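Local coordinates for molybdate binding protein II (Clostridium pasteurianum, PDB 1GUN) that binds molybdenum as molybdate, holding the oxyanion in sites built where the small, beta-rich subunits of its six-chain assembly meet, at residues A5-K10 and V59-V64; V21-V26 and I39-V44. All coordinates share one frame; numbering follows the deposited sequence. Where two conformers were deposited one is given.

Contact 1 (A5-K10 and V59-V64); sequences ARNQLK and VKSTDV. With CA (calcium ion), chain I; MOO (molybdate ion), chain J.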
loop_
_atom_site.group_PDB
_atom_site.type_symbol
_atom_site.label_atom_id
_atom_site.label_comp_id
_atom_site.label_asym_id
_atom_site.label_seq_id
_atom_site.Cartn_x
_atom_site.Cartn_y
_atom_site.Cartn_z
ATOM N N ALA A 5 7.436 10.804 -2.385
ATOM C CA ALA A 5 5.965 10.776 -2.616
ATOM C C ALA A 5 5.506 12.080 -3.260
ATOM O O ALA A 5 5.619 13.156 -2.664
ATOM C CB ALA A 5 5.218 10.494 -1.325
ATOM N N ARG A 6 4.940 11.990 -4.462
ATOM C CA ARG A 6 4.624 13.198 -5.219
ATOM C C ARG A 6 3.343 13.963 -4.856
ATOM O O ARG A 6 3.133 15.076 -5.317
ATOM C CB ARG A 6 4.661 12.889 -6.705
ATOM C CG ARG A 6 6.116 12.620 -7.186
ATOM C CD ARG A 6 6.219 12.425 -8.659
ATOM N NE ARG A 6 6.082 13.686 -9.393
ATOM C CZ ARG A 6 7.053 14.608 -9.476
ATOM N NH1 ARG A 6 8.215 14.445 -8.836
ATOM N NH2 ARG A 6 6.862 15.711 -10.184
ATOM N N ASN A 7 2.482 13.352 -4.064
ATOM C CA ASN A 7 1.240 13.999 -3.668
ATOM C C ASN A 7 1.394 14.571 -2.239
ATOM O O ASN A 7 1.525 13.808 -1.279
ATOM C CB ASN A 7 0.082 12.967 -3.738
ATOM C CG ASN A 7 -0.053 12.402 -5.137
ATOM O OD1 ASN A 7 -0.404 13.155 -6.070
ATOM N ND2 ASN A 7 0.315 11.129 -5.328
ATOM N N GLN A 8 1.369 15.911 -2.108
ATOM C CA GLN A 8 1.498 16.636 -0.827
ATOM C C GLN A 8 0.384 17.686 -0.817
ATOM O O GLN A 8 0.474 18.722 -1.518
ATOM C CB GLN A 8 2.881 17.298 -0.727
ATOM C CG GLN A 8 3.950 16.227 -0.822
ATOM C CD GLN A 8 5.375 16.653 -0.517
ATOM O OE1 GLN A 8 5.596 17.672 0.134
ATOM N NE2 GLN A 8 6.347 15.837 -0.949
ATOM N N LEU A 9 -0.628 17.450 0.025
ATOM C CA LEU A 9 -1.831 18.308 0.042
ATOM C C LEU A 9 -1.962 19.030 1.378
ATOM O O LEU A 9 -2.200 18.398 2.415
ATOM C CB LEU A 9 -3.066 17.432 -0.252
ATOM C CG LEU A 9 -3.039 16.585 -1.528
ATOM C CD1 LEU A 9 -4.143 15.484 -1.510
ATOM C CD2 LEU A 9 -3.372 17.531 -2.677
ATOM N N LYS A 10 -1.748 20.346 1.357
ATOM C CA LYS A 10 -1.840 21.113 2.598
ATOM C C LYS A 10 -3.255 21.225 3.120
ATOM O O LYS A 10 -4.157 21.491 2.344
ATOM C CB LYS A 10 -1.255 22.527 2.360
ATOM C CG LYS A 10 0.263 22.573 2.249
ATOM C CD LYS A 10 0.676 24.016 1.950
ATOM C CE LYS A 10 1.227 24.155 0.556
ATOM N NZ LYS A 10 2.623 23.625 0.574
ATOM N N VAL A 59 0.804 11.203 -0.134
ATOM C CA VAL A 59 0.422 9.904 -0.723
ATOM C C VAL A 59 1.367 9.435 -1.860
ATOM O O VAL A 59 1.639 10.181 -2.790
ATOM C CB VAL A 59 -1.012 9.978 -1.349
ATOM C CG1 VAL A 59 -1.433 8.590 -1.840
ATOM C CG2 VAL A 59 -2.050 10.539 -0.360
ATOM N N LYS A 60 1.880 8.184 -1.801
ATOM C CA LYS A 60 2.772 7.642 -2.845
ATOM C C LYS A 60 1.999 7.502 -4.159
ATOM O O LYS A 60 0.825 7.091 -4.166
ATOM C CB LYS A 60 3.455 6.312 -2.391
ATOM C CG LYS A 60 4.749 5.914 -3.171
ATOM C CD LYS A 60 5.371 4.622 -2.622
ATOM C CE LYS A 60 6.622 4.201 -3.423
ATOM N NZ LYS A 60 6.270 3.689 -4.818
ATOM N N SER A 61 2.620 7.830 -5.310
ATOM C CA SER A 61 1.851 7.726 -6.557
ATOM C C SER A 61 1.285 6.337 -6.861
ATOM O O SER A 61 0.193 6.212 -7.432
ATOM C CB SER A 61 2.712 8.164 -7.757
ATOM O OG SER A 61 3.179 9.482 -7.531
ATOM N N THR A 62 2.028 5.309 -6.455
ATOM C CA THR A 62 1.595 3.920 -6.665
ATOM C C THR A 62 0.346 3.490 -5.881
ATOM O O THR A 62 -0.305 2.426 -6.093
ATOM C CB THR A 62 2.784 2.919 -6.459
ATOM O OG1 THR A 62 3.581 3.207 -5.293
ATOM C CG2 THR A 62 3.764 2.974 -7.635
ATOM N N ASP A 63 -0.045 4.339 -4.939
ATOM C CA ASP A 63 -1.260 4.088 -4.169
ATOM C C ASP A 63 -2.509 4.848 -4.644
ATOM O O ASP A 63 -3.556 4.793 -3.991
ATOM C CB ASP A 63 -1.039 4.519 -2.723
ATOM C CG ASP A 63 -0.223 3.531 -1.931
ATOM O OD1 ASP A 63 -0.107 2.327 -2.324
ATOM O OD2 ASP A 63 0.319 3.887 -0.859
ATOM N N VAL A 64 -2.401 5.625 -5.714
ATOM C CA VAL A 64 -3.531 6.383 -6.243
ATOM C C VAL A 64 -4.172 5.636 -7.423
ATOM O O VAL A 64 -3.507 5.385 -8.456
ATOM C CB VAL A 64 -3.082 7.774 -6.820
ATOM C CG1 VAL A 64 -4.297 8.594 -7.338
ATOM C CG2 VAL A 64 -2.370 8.570 -5.739
HETATM CA CA CA I . 0.884 0.192 -1.550
HETATM MO MO MOO J . 6.653 7.913 -5.660
HETATM O O1 MOO J . 6.093 6.438 -6.449
HETATM O O2 MOO J . 5.280 9.003 -5.536
HETATM O O3 MOO J . 7.924 8.696 -6.592
HETATM O O4 MOO J . 7.277 7.572 -4.048
HETATM O O HOH W 1 2.582 1.770 -3.005
HETATM O O HOH W 2 0.986 1.650 0.735
HETATM O O HOH W 3 0.691 -1.767 0.333
HETATM O O HOH W 4 -1.737 0.235 -1.079
#
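Arg6 and Ser61 come together at one molybdate site of the Mop assembly, a worked example of how backbone amides can bind an oxyanion. Three donors converge on a single oxygen, O2 of the ion: Arg6 N at 3.2 Å, Ser61 N at 2.9 Å and Ser61 OG, also at 2.9 Å. The Ser61 amide is the straighter of the two backbone donors (169°). Lys60, in one of two deposited conformers and so provisionally, runs extended past the ion and bends only at its last torsion; NZ lies 3.2 Å from O1 and 2.8 Å from Thr62 OG1. Ser4 and, from the fourth subunit, Ser40 and Ser43 also contribute hydroxyls to the ion, while the Arg6 guanidinium leads off to a salt bridge with Glu46 of that subunit.

Beside the ion, Asn7 joins the two backbones. Its O accepts from Val59 N at 2.9 Å, and its CG lies anti to the carbonyl carbon (chi1 -59°), bringing ND2 to 3.0 Å from Val59 O, well above that carbonyl plane. Asn7 OD1 takes the amide of Thr36 of the second subunit, so both ends of the buried amide are bonded and its flip is fixed. Thus the start of strand 7-18 is fastened antiparallel to the end of strand 54-59. In the 3-10 turn 61-63, which leads on to strand 65-67, Asp63 OD1 binds a calcium ion at 2.5 Å with waters and Asp63 of the third subunit.

Contact 2 (V21-V26 and I39-V44); sequences VTAEVV and ISLDSV. With MOO (molybdate ion), chain G; MOO (molybdate ion), chain H.
Ile39 pairs with Ala23 near the open end of the antiparallel hairpin 22-29/34-40, part of the TOBE sheet, and illustrates how a strand can pass straight into a helix that folds back on its partner. The two residues exchange backbone bonds, Ile39 N to Ala23 O and Ala23 N to Ile39 O, while Thr22 CA adds a CA-H...O contact to the latter carbonyl. With CG1 between the backbone N and the carbonyl carbon (chi1 49°), Ile39 carries CD1 toward Val25 CG2, and its other branch, CG2, comes 3.4 Å from O2 of a molybdate shared with the fourth subunit.

Ser40, the N-cap, faces the same ion. Its hydroxyl serves helix and ligand together: OG accepts from Ser43 N at 3.2 Å and donates to O1 of that molybdate at 2.9 Å. Ser40 N reaches this oxygen too, at 2.8 Å. Leu41 N then points almost straight (175°) at Val21 O, 2.9 Å away, adding one more backbone bond beyond the last strand pair. Across from Leu41, Val21 N, Thr22 N and Thr22 OG1 all bind O2 of a second molybdate, which matching amides of the third and fifth subunits also hold. A water donates to Val21 O and accepts from Asp42 N. One helical turn after Ser40, Val44 arrives over the sheet, with CG2 at 4.3 Å from Val25 CG2 and 3.6 Å from Ala23 CB.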
loop_
_atom_site.group_PDB
_atom_site.type_symbol
_atom_site.label_atom_id
_atom_site.label_comp_id
_atom_site.label_asym_id
_atom_site.label_seq_id
_atom_site.Cartn_x
_atom_site.Cartn_y
_atom_site.Cartn_z
ATOM N N VAL A 21 -4.953 1.230 18.652
ATOM C CA VAL A 21 -3.725 1.104 17.873
ATOM C C VAL A 21 -3.624 2.182 16.777
ATOM O O VAL A 21 -2.531 2.716 16.556
ATOM C CB VAL A 21 -3.623 -0.313 17.247
ATOM C CG1 VAL A 21 -2.511 -0.405 16.187
ATOM C CG2 VAL A 21 -3.409 -1.389 18.342
ATOM N N THR A 22 -4.756 2.513 16.158
ATOM C CA THR A 22 -4.804 3.501 15.046
ATOM C C THR A 22 -5.534 4.778 15.456
ATOM O O THR A 22 -6.130 4.871 16.542
ATOM C CB THR A 22 -5.514 2.876 13.789
ATOM O OG1 THR A 22 -6.835 2.375 14.061
ATOM C CG2 THR A 22 -4.734 1.612 13.366
ATOM N N ALA A 23 -5.551 5.744 14.546
ATOM C CA ALA A 23 -6.257 7.007 14.748
ATOM C C ALA A 23 -6.732 7.474 13.371
ATOM O O ALA A 23 -6.083 7.152 12.359
ATOM C CB ALA A 23 -5.339 8.106 15.382
ATOM N N GLU A 24 -7.856 8.196 13.342
ATOM C CA GLU A 24 -8.391 8.744 12.101
ATOM C C GLU A 24 -8.297 10.285 12.112
ATOM O O GLU A 24 -8.838 10.932 13.033
ATOM C CB GLU A 24 -9.849 8.286 11.924
ATOM C CG GLU A 24 -10.465 8.683 10.582
ATOM C CD GLU A 24 -11.943 8.334 10.514
ATOM O OE1 GLU A 24 -12.747 9.175 10.952
ATOM O OE2 GLU A 24 -12.286 7.242 10.039
ATOM N N VAL A 25 -7.624 10.857 11.101
ATOM C CA VAL A 25 -7.466 12.302 10.967
ATOM C C VAL A 25 -8.215 12.749 9.708
ATOM O O VAL A 25 -8.097 12.132 8.641
ATOM C CB VAL A 25 -5.974 12.697 10.800
ATOM C CG1 VAL A 25 -5.841 14.232 10.703
ATOM C CG2 VAL A 25 -5.134 12.129 11.962
ATOM N N VAL A 26 -8.998 13.819 9.806
ATOM C CA VAL A 26 -9.747 14.294 8.626
ATOM C C VAL A 26 -9.273 15.725 8.389
ATOM O O VAL A 26 -9.366 16.527 9.327
ATOM C CB VAL A 26 -11.267 14.360 8.864
ATOM C CG1 VAL A 26 -11.914 14.992 7.625
ATOM C CG2 VAL A 26 -11.890 12.964 9.116
ATOM N N ILE A 39 -3.663 6.450 10.617
ATOM C CA ILE A 39 -2.255 6.218 10.920
ATOM C C ILE A 39 -2.128 5.644 12.323
ATOM O O ILE A 39 -3.142 5.353 12.976
ATOM C CB ILE A 39 -1.469 7.555 10.893
ATOM C CG1 ILE A 39 -2.215 8.590 11.731
ATOM C CG2 ILE A 39 -1.246 8.042 9.444
ATOM C CD1 ILE A 39 -1.406 9.827 12.122
ATOM N N SER A 40 -0.896 5.450 12.794
ATOM C CA SER A 40 -0.772 4.932 14.180
ATOM C C SER A 40 -1.116 5.984 15.190
ATOM O O SER A 40 -0.803 7.181 15.032
ATOM C CB SER A 40 0.597 4.332 14.490
ATOM O OG SER A 40 1.508 5.391 14.537
ATOM N N LEU A 41 -1.761 5.531 16.271
ATOM C CA LEU A 41 -2.096 6.396 17.382
ATOM C C LEU A 41 -0.797 7.024 17.879
ATOM O O LEU A 41 -0.758 8.206 18.229
ATOM C CB LEU A 41 -2.749 5.554 18.483
ATOM C CG LEU A 41 -3.114 6.434 19.694
ATOM C CD1 LEU A 41 -4.109 7.548 19.447
ATOM C CD2 LEU A 41 -3.585 5.543 20.824
ATOM N N ASP A 42 0.300 6.275 17.889
ATOM C CA ASP A 42 1.514 6.909 18.412
ATOM C C ASP A 42 2.013 8.134 17.649
ATOM O O ASP A 42 2.562 9.090 18.235
ATOM C CB ASP A 42 2.625 5.869 18.511
ATOM C CG ASP A 42 2.525 5.047 19.774
ATOM O OD1 ASP A 42 2.491 5.674 20.870
ATOM O OD2 ASP A 42 2.482 3.792 19.761
ATOM N N SER A 43 1.883 8.073 16.323
ATOM C CA SER A 43 2.295 9.199 15.498
ATOM C C SER A 43 1.463 10.443 15.752
ATOM O O SER A 43 1.979 11.553 15.724
ATOM C CB SER A 43 2.217 8.815 14.027
ATOM O OG SER A 43 3.245 7.886 13.750
ATOM N N VAL A 44 0.171 10.265 15.998
ATOM C CA VAL A 44 -0.708 11.392 16.247
ATOM C C VAL A 44 -0.235 12.109 17.491
ATOM O O VAL A 44 0.000 13.343 17.518
ATOM C CB VAL A 44 -2.159 10.885 16.461
ATOM C CG1 VAL A 44 -2.984 11.910 17.244
ATOM C CG2 VAL A 44 -2.775 10.564 15.136
HETATM MO MO MOO G . 1.892 5.280 10.209
HETATM O O1 MOO G . 1.622 6.129 11.722
HETATM O O2 MOO G . 1.772 6.466 8.912
HETATM O O3 MOO G . 0.710 3.982 10.002
HETATM O O4 MOO G . 3.506 4.581 10.204
HETATM MO MO MOO H . -8.408 -0.319 16.404
HETATM O O1 MOO H . -7.960 -1.960 15.976
HETATM O O2 MOO H . -7.048 0.742 16.714
HETATM O O3 MOO H . -9.606 0.451 15.379
HETATM O O4 MOO H . -9.230 -0.484 17.964
HETATM O O HOH W 5 -0.082 3.093 17.975
#

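Contact 1 and contact 2 lie on opposite sides of the chain's centre, their centres 18 Å apart and their nearest atoms about 10 Å. Residues 21-44 fall in sequence between the two segments of contact 1, and both contacts reach one sheet through the neighbouring strands 7-18 and 22-29. The relation that matters runs between subunits: the amides of Arg6 and Ser61, with Lys60, and the serines of residues 39-44 are complementary halves of one kind of molybdate site. Each chain therefore supplies one half at contact 1 and the other at contact 2, each joined by the fourth subunit, whereas the molybdate at Val21 and Thr22 is held by three chains.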